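Local coordinates for sensor protein kinase HptS (Staphylococcus aureus, PDB 6LKG) that acts as a histidine kinase whose sensor region, here bound to an ABC transporter protein, probably passes an external signal on to a two-component pathway, at residues D[58-63]-D[104-109]; D[84-89]-D[100-105]; D[123-128]-D[143-148]; D[9-14]-D[155-160]. All coordinates share one frame; numbering follows the deposited sequence.

How the contacts relate
Contacts 1 and 2 lie in one antiparallel sheet, their centres about 10 Å apart; both use strand 98-107, which pairs with strand 60-67 in the first and strand 85-93 in the second. Contact 3, centred about 21 Å from contact 1, joins strand 121-126 of a second antiparallel sheet, also ordered 2-1-4-3, to the loop after strand 131-134, and meets the ABC transporter chain. Contact 4 joins helix 3-27 to strand 153-158 of that sheet, 141 positions apart in sequence, so the other three are nested inside the loop it closes; contact 3 follows contacts 1 and 2. Leu14 of contact 4 touches Met105 of contacts 1 and 2, consistent with one helix tying two sensor subdomains together.

Contact 1: residues D[58-63]-D[104-109]; sequences PATLYY and YMANTP
Tyr62 and Tyr104 exchange two backbone hydrogen bonds: Tyr62 N lies 2.8 Å from Tyr104 O, and Tyr104 N lies 2.8 Å from Tyr62 O with an angle of 174° at the hydrogen. A third backbone bond follows two residues on, Ala106 N giving to Thr60 O at 3.0 Å. Between these bonds Leu61 and Met105 face each other as a non-hydrogen-bonded pair. Near Thr60 a side-chain bond adds to the backbone ones. Thr60 OG1 donates to Asn107 OD1 at 2.7 Å, approaching from 38° above the plane of the amide carbonyl, not along a lone pair. The torsion chi1 of 58° places Asn107 CG between the backbone N and the carbonyl carbon, which brings OD1 over to the threonine.

The pairing joins neighbouring strands 60-67 and 98-107 of an antiparallel sheet ordered 2-1-4-3, an arrangement consistent with the PAS-like Cache modules of extracellular sensors.

Apolar contacts divide between the two faces. On the Leu61 face, Leu61 CD2 rests 3.7 Å from Met105 CB, and Ala59 CB reaches Met105 CG at 4.2 Å; Ile54 of helix 40-54 packs on Leu61 and Leu14 of helix 3-27 on Met105, so helices 40-54 and 3-27 pack on this side. On the Tyr62 side, the methyl Ala106 CB meets the ring edge-on and in its plane, 3.7 Å from Tyr62 CE2. Beyond Thr60 and Asn107, Pro58 CB lies 4.3 Å from Pro109 CD. One buried polar atom, Asn107 N, finds no partner anywhere in the model.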
# COMPACT_ATOMS: atom_id res chain seq x y z
N PRO D 58 11.91 -17.25 12.82
CA PRO D 58 10.64 -16.58 13.13
C PRO D 58 10.17 -15.52 12.13
O PRO D 58 8.96 -15.32 11.98
CB PRO D 58 10.92 -15.93 14.49
CG PRO D 58 12.38 -15.65 14.46
CD PRO D 58 13.00 -16.79 13.69
N ALA D 59 11.09 -14.84 11.45
CA ALA D 59 10.72 -13.69 10.64
C ALA D 59 9.87 -14.09 9.44
O ALA D 59 9.90 -15.23 8.97
CB ALA D 59 11.96 -12.93 10.16
N THR D 60 9.09 -13.13 8.95
CA THR D 60 8.30 -13.29 7.73
C THR D 60 9.23 -13.07 6.54
O THR D 60 9.58 -11.93 6.22
CB THR D 60 7.13 -12.32 7.70
OG1 THR D 60 6.31 -12.51 8.86
CG2 THR D 60 6.28 -12.55 6.45
N LEU D 61 9.63 -14.15 5.89
CA LEU D 61 10.59 -14.09 4.80
C LEU D 61 9.93 -14.49 3.49
O LEU D 61 9.05 -15.36 3.45
CB LEU D 61 11.79 -15.00 5.05
CG LEU D 61 12.69 -14.71 6.26
CD1 LEU D 61 13.88 -15.65 6.25
CD2 LEU D 61 13.13 -13.26 6.26
N TYR D 62 10.37 -13.85 2.41
CA TYR D 62 9.93 -14.19 1.07
C TYR D 62 11.16 -14.42 0.20
O TYR D 62 12.06 -13.58 0.18
CB TYR D 62 9.05 -13.09 0.47
CG TYR D 62 7.74 -12.91 1.20
CD1 TYR D 62 6.69 -13.81 1.03
CD2 TYR D 62 7.55 -11.84 2.06
CE1 TYR D 62 5.50 -13.64 1.71
CE2 TYR D 62 6.36 -11.66 2.74
CZ TYR D 62 5.34 -12.57 2.56
OH TYR D 62 4.15 -12.40 3.23
N TYR D 63 11.20 -15.55 -0.49
CA TYR D 63 12.30 -15.86 -1.38
C TYR D 63 11.91 -15.60 -2.83
O TYR D 63 10.73 -15.69 -3.20
CB TYR D 63 12.76 -17.31 -1.22
CG TYR D 63 11.68 -18.36 -1.39
CD1 TYR D 63 11.26 -18.76 -2.66
CD2 TYR D 63 11.11 -18.98 -0.29
CE1 TYR D 63 10.29 -19.73 -2.82
CE2 TYR D 63 10.13 -19.95 -0.44
CZ TYR D 63 9.72 -20.31 -1.71
OH TYR D 63 8.75 -21.28 -1.86
N TYR D 104 13.89 -11.71 1.18
CA TYR D 104 13.36 -10.46 1.71
C TYR D 104 12.71 -10.72 3.06
O TYR D 104 12.10 -11.77 3.28
CB TYR D 104 12.34 -9.84 0.76
CG TYR D 104 12.90 -9.29 -0.53
CD1 TYR D 104 13.37 -7.99 -0.61
CD2 TYR D 104 12.94 -10.07 -1.68
CE1 TYR D 104 13.87 -7.48 -1.79
CE2 TYR D 104 13.44 -9.57 -2.86
CZ TYR D 104 13.91 -8.28 -2.91
OH TYR D 104 14.41 -7.77 -4.09
N MET D 105 12.83 -9.75 3.96
CA MET D 105 12.12 -9.77 5.23
C MET D 105 11.04 -8.69 5.20
O MET D 105 11.36 -7.49 5.13
CB MET D 105 13.07 -9.55 6.41
CG MET D 105 12.37 -9.56 7.76
SD MET D 105 13.36 -8.84 9.08
CE MET D 105 13.29 -7.10 8.66
N ALA D 106 9.78 -9.11 5.26
CA ALA D 106 8.69 -8.14 5.32
C ALA D 106 8.48 -7.63 6.73
O ALA D 106 8.12 -6.47 6.93
CB ALA D 106 7.40 -8.77 4.78
N ASN D 107 8.72 -8.49 7.72
CA ASN D 107 8.61 -8.13 9.13
C ASN D 107 9.20 -9.28 9.94
O ASN D 107 9.56 -10.32 9.40
CB ASN D 107 7.16 -7.86 9.53
CG ASN D 107 6.24 -9.04 9.26
OD1 ASN D 107 6.29 -10.05 9.96
ND2 ASN D 107 5.40 -8.91 8.24
N THR D 108 9.28 -9.07 11.25
CA THR D 108 9.61 -10.12 12.19
C THR D 108 8.73 -9.92 13.43
O THR D 108 8.35 -8.79 13.74
CB THR D 108 11.10 -10.12 12.56
OG1 THR D 108 11.49 -11.41 13.04
CG2 THR D 108 11.41 -9.07 13.62
N PRO D 109 8.37 -11.01 14.12
CA PRO D 109 7.49 -10.86 15.29
C PRO D 109 8.02 -9.91 16.35
O PRO D 109 7.22 -9.22 17.00
CB PRO D 109 7.38 -12.30 15.82
CG PRO D 109 7.57 -13.15 14.61
CD PRO D 109 8.59 -12.42 13.77

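Contact 2: residues D[84-89]-D[100-105]; sequences MYLFST and MLKIYM
Ile103 O is gripped by two consecutive amides. Phe87 N approaches at 2.8 Å, with a C=O...N angle of 168° that puts the donor nearly in line with the carbonyl, whereas Ser88 N stands 3.4 Å from Ile103 O and contributes only a weak bond. Two residues facing one across the strands, with the register slipping by one, define a classic beta bulge, here in the hairpin of strands 85-93 and 98-107. Regular pairing flanks it: Met105 N bonds to Tyr85 O at 2.9 Å before the bulge, and Ile103 N to Ser88 O at 3.0 Å after it.

The Leu86 face carries a CH-pi contact. Leu86 CD1 sits above the Tyr104 ring, 4.2 Å from its centroid and 20° off the ring normal, displaced toward the rim; chi1 of 172° sends the leucine branch out over the tyrosine. Met84 crosses the same side chain at about a right angle, its sulfur oblique to the ring in a Met-aromatic contact. Farther along, Thr89 and Lys102 run side by side, pointing the same way.

On the other side, Phe87 CD2 lies 3.9 Å from Met105 CB and Met105 SD makes a second oblique Met-aromatic contact with the Phe87 ring. The methyl Met105 CE ends 4.0 Å from Tyr85 CB. Tyr85 carries its hydroxyl beyond the sheet to His164 and His161, fixing the far end of the ring. Ser88 OG is buried without a polar partner in the model, and lies 3.5 Å from Ile103 CG1.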
# COMPACT_ATOMS: atom_id res chain seq x y z
N MET D 84 10.23 -4.07 1.46
CA MET D 84 10.79 -5.08 2.34
C MET D 84 12.29 -4.90 2.45
O MET D 84 12.93 -4.24 1.62
CB MET D 84 10.49 -6.50 1.83
CG MET D 84 9.01 -6.82 1.69
SD MET D 84 8.77 -8.49 1.06
CE MET D 84 7.02 -8.45 0.70
N TYR D 85 12.86 -5.51 3.48
CA TYR D 85 14.30 -5.46 3.70
C TYR D 85 14.96 -6.54 2.86
O TYR D 85 14.72 -7.73 3.07
CB TYR D 85 14.60 -5.66 5.19
CG TYR D 85 16.07 -5.75 5.55
CD1 TYR D 85 16.96 -4.75 5.20
CD2 TYR D 85 16.54 -6.84 6.28
CE1 TYR D 85 18.30 -4.84 5.55
CE2 TYR D 85 17.88 -6.93 6.63
CZ TYR D 85 18.75 -5.93 6.26
OH TYR D 85 20.07 -6.03 6.62
N LEU D 86 15.77 -6.13 1.88
CA LEU D 86 16.58 -7.10 1.16
C LEU D 86 17.63 -7.66 2.11
O LEU D 86 18.47 -6.91 2.62
CB LEU D 86 17.23 -6.48 -0.08
CG LEU D 86 18.23 -7.44 -0.75
CD1 LEU D 86 17.55 -8.74 -1.15
CD2 LEU D 86 18.90 -6.80 -1.96
N PHE D 87 17.58 -8.96 2.35
CA PHE D 87 18.29 -9.56 3.46
C PHE D 87 19.48 -10.39 3.01
O PHE D 87 20.50 -10.41 3.70
CB PHE D 87 17.31 -10.41 4.27
CG PHE D 87 17.69 -10.62 5.72
CD1 PHE D 87 18.98 -10.40 6.17
CD2 PHE D 87 16.71 -10.92 6.65
CE1 PHE D 87 19.30 -10.58 7.50
CE2 PHE D 87 17.02 -11.09 7.98
CZ PHE D 87 18.32 -10.91 8.41
N SER D 88 19.40 -11.02 1.84
CA SER D 88 20.55 -11.69 1.27
C SER D 88 20.33 -11.89 -0.22
O SER D 88 19.19 -12.00 -0.68
CB SER D 88 20.82 -13.03 1.96
OG SER D 88 19.85 -14.00 1.60
N THR D 89 21.43 -11.93 -0.97
CA THR D 89 21.41 -12.16 -2.40
C THR D 89 22.52 -13.14 -2.72
O THR D 89 23.67 -12.91 -2.35
CB THR D 89 21.60 -10.86 -3.20
OG1 THR D 89 20.60 -9.91 -2.82
CG2 THR D 89 21.51 -11.13 -4.69
N MET D 100 19.62 -16.67 -9.39
CA MET D 100 19.79 -15.71 -8.31
C MET D 100 18.74 -15.96 -7.24
O MET D 100 17.55 -16.09 -7.55
CB MET D 100 19.68 -14.28 -8.83
CG MET D 100 19.81 -13.23 -7.73
SD MET D 100 19.96 -11.55 -8.37
CE MET D 100 18.43 -11.41 -9.27
N LEU D 101 19.17 -16.05 -5.99
CA LEU D 101 18.27 -16.20 -4.86
C LEU D 101 18.31 -14.93 -4.02
O LEU D 101 19.37 -14.53 -3.52
CB LEU D 101 18.66 -17.41 -4.00
CG LEU D 101 17.80 -17.60 -2.75
CD1 LEU D 101 16.36 -17.91 -3.13
CD2 LEU D 101 18.37 -18.70 -1.86
N LYS D 102 17.15 -14.29 -3.88
CA LYS D 102 16.98 -13.14 -3.01
C LYS D 102 16.04 -13.52 -1.87
O LYS D 102 15.03 -14.19 -2.08
CB LYS D 102 16.40 -11.94 -3.76
CG LYS D 102 17.38 -11.20 -4.65
CD LYS D 102 16.68 -10.06 -5.38
CE LYS D 102 17.62 -9.34 -6.33
NZ LYS D 102 18.73 -8.67 -5.60
N ILE D 103 16.40 -13.10 -0.65
CA ILE D 103 15.57 -13.33 0.53
C ILE D 103 15.19 -11.96 1.08
O ILE D 103 16.06 -11.15 1.41
CB ILE D 103 16.31 -14.15 1.59
CG1 ILE D 103 16.75 -15.50 1.02
CG2 ILE D 103 15.40 -14.37 2.80
CD1 ILE D 103 15.62 -16.41 0.64
N TYR D 104 13.89 -11.71 1.18
CA TYR D 104 13.36 -10.46 1.71
C TYR D 104 12.71 -10.72 3.06
O TYR D 104 12.10 -11.77 3.28
CB TYR D 104 12.34 -9.84 0.76
CG TYR D 104 12.90 -9.29 -0.53
CD1 TYR D 104 13.37 -7.99 -0.61
CD2 TYR D 104 12.94 -10.07 -1.68
CE1 TYR D 104 13.87 -7.48 -1.79
CE2 TYR D 104 13.44 -9.57 -2.86
CZ TYR D 104 13.91 -8.28 -2.91
OH TYR D 104 14.41 -7.77 -4.09
N MET D 105 12.83 -9.75 3.96
CA MET D 105 12.12 -9.77 5.23
C MET D 105 11.04 -8.69 5.20
O MET D 105 11.36 -7.49 5.13
CB MET D 105 13.07 -9.55 6.41
CG MET D 105 12.37 -9.56 7.76
SD MET D 105 13.36 -8.84 9.08
CE MET D 105 13.29 -7.10 8.66

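Contact 3: residues D[123-128]-D[143-148]; sequences LIVDQY and EKYRPQ
The Tyr145 ring is covered on one face by Leu123 CD1, which lies 3.8 Å from the ring centroid and 21° off the normal, a CH-pi contact displaced toward the rim. Pro147 N flanks the opposite face, and the Phe139 ring also meets the tyrosine steeply. Val125 CG1 adds a contact of 4.0 Å to Tyr145 CB. Tyr145 packing on Leu123 and Val125 joins the loop after strand 131-134 to strand 121-126. The Arg146 guanidinium has Lys144 CB over one face and a water at its edge, in plane, 3.2 Å from Arg146 NH2; the same water reaches Tyr128 O at 3.1 Å.

A direct polar bond accompanies the water link. Lys144 NZ donates to Tyr128 O at 2.7 Å, tilted 32° from the carbonyl plane; a bend at chi2 (-66°) turns the chain back to this carbonyl. An Asx turn, with Tyr128 N bonded to Asp126 OD1, shapes the turn that follows strand 121-126.

The same ammonium reaches Asn130 and forms a salt bridge with Glu22 of the ABC transporter chain, while Arg146 pairs with Asp129. The lysine thus probably polarises the Tyr128 carbonyl while coupling this turn to the partner protein.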
# COMPACT_ATOMS: atom_id res chain seq x y z
N LEU D 123 14.17 0.93 12.09
CA LEU D 123 14.83 1.31 10.85
C LEU D 123 16.07 0.44 10.68
O LEU D 123 16.73 0.09 11.66
CB LEU D 123 15.24 2.79 10.84
CG LEU D 123 14.18 3.85 10.55
CD1 LEU D 123 14.70 5.21 10.99
CD2 LEU D 123 13.83 3.87 9.07
N ILE D 124 16.37 0.09 9.43
CA ILE D 124 17.65 -0.51 9.07
C ILE D 124 18.27 0.38 8.00
O ILE D 124 17.65 0.62 6.95
CB ILE D 124 17.50 -1.96 8.58
CG1 ILE D 124 16.91 -2.83 9.69
CG2 ILE D 124 18.86 -2.51 8.16
CD1 ILE D 124 16.81 -4.30 9.32
N VAL D 125 19.47 0.88 8.26
CA VAL D 125 20.15 1.81 7.37
C VAL D 125 21.56 1.31 7.10
O VAL D 125 22.15 0.59 7.91
CB VAL D 125 20.20 3.24 7.97
CG1 VAL D 125 18.79 3.76 8.23
CG2 VAL D 125 21.02 3.25 9.25
N ASP D 126 22.09 1.68 5.94
CA ASP D 126 23.48 1.36 5.63
C ASP D 126 24.38 2.51 6.07
O ASP D 126 23.93 3.48 6.68
CB ASP D 126 23.64 1.02 4.14
CG ASP D 126 23.37 2.21 3.21
OD1 ASP D 126 23.21 3.36 3.68
OD2 ASP D 126 23.33 1.97 1.99
N GLN D 127 25.67 2.40 5.76
CA GLN D 127 26.63 3.40 6.21
C GLN D 127 26.48 4.73 5.47
O GLN D 127 27.08 5.72 5.90
CB GLN D 127 28.06 2.88 6.05
CG GLN D 127 28.52 2.73 4.61
CD GLN D 127 28.27 1.35 4.05
OE1 GLN D 127 27.18 0.79 4.21
NE2 GLN D 127 29.28 0.78 3.40
N TYR D 128 25.71 4.77 4.39
CA TYR D 128 25.43 6.01 3.67
C TYR D 128 24.04 6.56 3.99
O TYR D 128 23.53 7.41 3.25
CB TYR D 128 25.58 5.79 2.17
CG TYR D 128 26.91 5.17 1.78
CD1 TYR D 128 28.08 5.91 1.84
CD2 TYR D 128 26.98 3.85 1.37
CE1 TYR D 128 29.29 5.34 1.49
CE2 TYR D 128 28.19 3.27 1.03
CZ TYR D 128 29.34 4.03 1.09
OH TYR D 128 30.55 3.46 0.75
N GLU D 143 15.05 5.98 0.57
CA GLU D 143 15.36 7.37 0.84
C GLU D 143 16.40 7.46 1.96
O GLU D 143 16.82 6.46 2.54
CB GLU D 143 14.09 8.14 1.20
CG GLU D 143 13.05 8.12 0.08
CD GLU D 143 11.84 8.97 0.39
OE1 GLU D 143 11.72 9.46 1.53
OE2 GLU D 143 11.00 9.15 -0.52
N LYS D 144 16.83 8.68 2.27
CA LYS D 144 17.86 8.91 3.26
C LYS D 144 17.25 9.11 4.64
O LYS D 144 16.22 9.79 4.78
CB LYS D 144 18.70 10.13 2.89
CG LYS D 144 19.53 9.97 1.64
CD LYS D 144 20.59 8.91 1.82
CE LYS D 144 21.60 8.95 0.69
NZ LYS D 144 22.58 7.84 0.78
N TYR D 145 17.87 8.52 5.65
CA TYR D 145 17.55 8.82 7.03
C TYR D 145 18.54 9.86 7.52
O TYR D 145 19.75 9.61 7.53
CB TYR D 145 17.60 7.57 7.92
CG TYR D 145 17.33 7.87 9.38
CD1 TYR D 145 16.09 8.34 9.79
CD2 TYR D 145 18.31 7.69 10.35
CE1 TYR D 145 15.82 8.62 11.11
CE2 TYR D 145 18.05 7.96 11.69
CZ TYR D 145 16.80 8.43 12.06
OH TYR D 145 16.53 8.71 13.38
N ARG D 146 18.05 10.99 7.96
CA ARG D 146 18.90 12.04 8.42
C ARG D 146 18.78 12.20 9.92
O ARG D 146 17.81 12.74 10.41
CB ARG D 146 18.55 13.32 7.71
CG ARG D 146 19.08 13.37 6.30
CD ARG D 146 20.50 12.81 6.18
NE ARG D 146 20.95 12.89 4.81
CZ ARG D 146 21.91 12.16 4.27
NH1 ARG D 146 22.56 11.29 4.99
NH2 ARG D 146 22.23 12.33 3.02
N PRO D 147 19.72 11.67 10.64
CA PRO D 147 19.61 11.60 12.09
C PRO D 147 19.50 12.98 12.71
O PRO D 147 18.73 13.20 13.63
CB PRO D 147 20.91 10.93 12.51
CG PRO D 147 21.81 11.05 11.35
CD PRO D 147 20.95 11.04 10.15
N GLN D 148 20.25 13.91 12.15
CA GLN D 148 20.36 15.24 12.68
C GLN D 148 18.99 15.86 12.65
O GLN D 148 18.80 16.88 13.25
CB GLN D 148 21.35 16.05 11.87
CG GLN D 148 22.80 15.65 12.11
CD GLN D 148 23.82 16.40 11.26
OE1 GLN D 148 23.51 16.90 10.17
NE2 GLN D 148 25.04 16.48 11.75
O HOH W 1 24.65 10.24 2.55

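Contact 4: residues D[9-14]-D[155-160]; sequences ESQSSL and ESVKLN
Gln11 is laid against Val157 at about a right angle, and this is where the helix and the strand pack tightly. Its aliphatic part runs over one branch, with Gln11 CG 3.7 Å from Val157 CG1, and its amide over the other, with Gln11 NE2 3.3 Å from Val157 CG2. Val157 additionally touches Val7, one helical turn before Gln11, so the strand follows the helix over more than this patch. The amide nitrogen then bonds to the backbone: Gln11 NE2 donates to Lys158 O at 3.1 Å, with an N-H...O angle of 148°, the donor tilted 25° from the carbonyl plane. The length needed for this comes from a chain extended beyond CG, with CG anti to the backbone N (chi1 -172°). The single long side chain thus both packs on the strand and satisfies one of its carbonyls.

A smaller apolar patch continues inward. Leu159 CD2 lies 4.1 Å from Gln11 CG, the two side chains sliding past each other in opposite directions, and 4.1 Å from Leu14 CD1. These distances describe lighter packing, although both leucines are buried.

Toward solvent the contact thins out. The exposed Lys158 points away from the helix and curls back along its own segment, where Lys158 NZ bonds to Leu159 O at 2.9 Å and also to Ala162 O.

A long N-terminal helix, residues 3-27, lying against the outermost strand 153-158 of an antiparallel sheet and reaching a second sheet as well, is consistent with a tandem Cache-type (PAS-like) sensor region, as in other extracellular sensor modules.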
# COMPACT_ATOMS: atom_id res chain seq x y z
N GLU D 9 17.35 -7.94 21.60
CA GLU D 9 16.56 -9.10 21.20
C GLU D 9 16.36 -9.14 19.69
O GLU D 9 16.45 -10.21 19.08
CB GLU D 9 15.22 -9.09 21.93
CG GLU D 9 15.35 -9.31 23.43
CD GLU D 9 14.06 -9.01 24.18
OE1 GLU D 9 13.13 -8.44 23.57
OE2 GLU D 9 13.99 -9.34 25.39
N SER D 10 16.10 -7.99 19.08
CA SER D 10 15.89 -7.96 17.63
C SER D 10 17.19 -8.25 16.89
O SER D 10 17.19 -8.94 15.87
CB SER D 10 15.32 -6.61 17.21
OG SER D 10 14.00 -6.44 17.69
N GLN D 11 18.31 -7.74 17.40
CA GLN D 11 19.61 -8.02 16.78
C GLN D 11 19.94 -9.50 16.85
O GLN D 11 20.45 -10.08 15.89
CB GLN D 11 20.70 -7.19 17.46
CG GLN D 11 22.05 -7.27 16.77
CD GLN D 11 23.20 -7.11 17.74
OE1 GLN D 11 23.06 -7.35 18.94
NE2 GLN D 11 24.36 -6.71 17.22
N SER D 12 19.66 -10.14 17.99
CA SER D 12 19.89 -11.57 18.12
C SER D 12 18.98 -12.36 17.18
O SER D 12 19.42 -13.33 16.55
CB SER D 12 19.69 -12.02 19.56
OG SER D 12 19.78 -13.43 19.69
N SER D 13 17.71 -11.95 17.08
CA SER D 13 16.78 -12.64 16.19
C SER D 13 17.19 -12.50 14.73
O SER D 13 17.13 -13.46 13.96
CB SER D 13 15.37 -12.11 16.40
OG SER D 13 14.42 -12.82 15.62
N LEU D 14 17.62 -11.30 14.33
CA LEU D 14 18.04 -11.09 12.95
C LEU D 14 19.31 -11.87 12.64
O LEU D 14 19.45 -12.43 11.54
CB LEU D 14 18.23 -9.60 12.68
CG LEU D 14 16.95 -8.77 12.66
CD1 LEU D 14 17.26 -7.28 12.59
CD2 LEU D 14 16.05 -9.18 11.50
N GLU D 155 17.98 3.73 20.20
CA GLU D 155 19.21 2.98 20.39
C GLU D 155 19.49 2.24 19.09
O GLU D 155 18.57 1.77 18.42
CB GLU D 155 19.10 1.99 21.55
CG GLU D 155 19.10 2.63 22.93
CD GLU D 155 20.26 3.59 23.14
OE1 GLU D 155 20.08 4.59 23.86
OE2 GLU D 155 21.35 3.34 22.57
N SER D 156 20.77 2.17 18.72
CA SER D 156 21.17 1.55 17.46
C SER D 156 22.24 0.50 17.71
O SER D 156 23.00 0.58 18.68
CB SER D 156 21.68 2.61 16.46
OG SER D 156 22.87 3.22 16.93
N VAL D 157 22.30 -0.49 16.82
CA VAL D 157 23.32 -1.52 16.86
C VAL D 157 23.62 -1.96 15.43
O VAL D 157 22.78 -1.84 14.54
CB VAL D 157 22.89 -2.72 17.74
CG1 VAL D 157 21.90 -3.60 16.99
CG2 VAL D 157 24.11 -3.52 18.19
N LYS D 158 24.83 -2.46 15.22
CA LYS D 158 25.24 -2.93 13.90
C LYS D 158 24.90 -4.40 13.74
O LYS D 158 25.10 -5.20 14.66
CB LYS D 158 26.74 -2.72 13.68
CG LYS D 158 27.17 -3.00 12.24
CD LYS D 158 28.68 -3.03 12.08
CE LYS D 158 29.06 -3.64 10.73
NZ LYS D 158 28.83 -5.11 10.68
N LEU D 159 24.39 -4.76 12.57
CA LEU D 159 24.10 -6.15 12.24
C LEU D 159 25.35 -6.81 11.68
O LEU D 159 26.21 -6.16 11.08
CB LEU D 159 22.95 -6.24 11.24
CG LEU D 159 21.68 -5.49 11.63
CD1 LEU D 159 20.61 -5.63 10.56
CD2 LEU D 159 21.16 -5.98 12.98
N ASN D 160 25.45 -8.13 11.88
CA ASN D 160 26.70 -8.83 11.59
C ASN D 160 26.92 -9.02 10.10
O ASN D 160 28.06 -8.96 9.63
CB ASN D 160 26.71 -10.19 12.29
CG ASN D 160 26.86 -10.09 13.78
OD1 ASN D 160 27.22 -9.03 14.31
ND2 ASN D 160 26.61 -11.18 14.48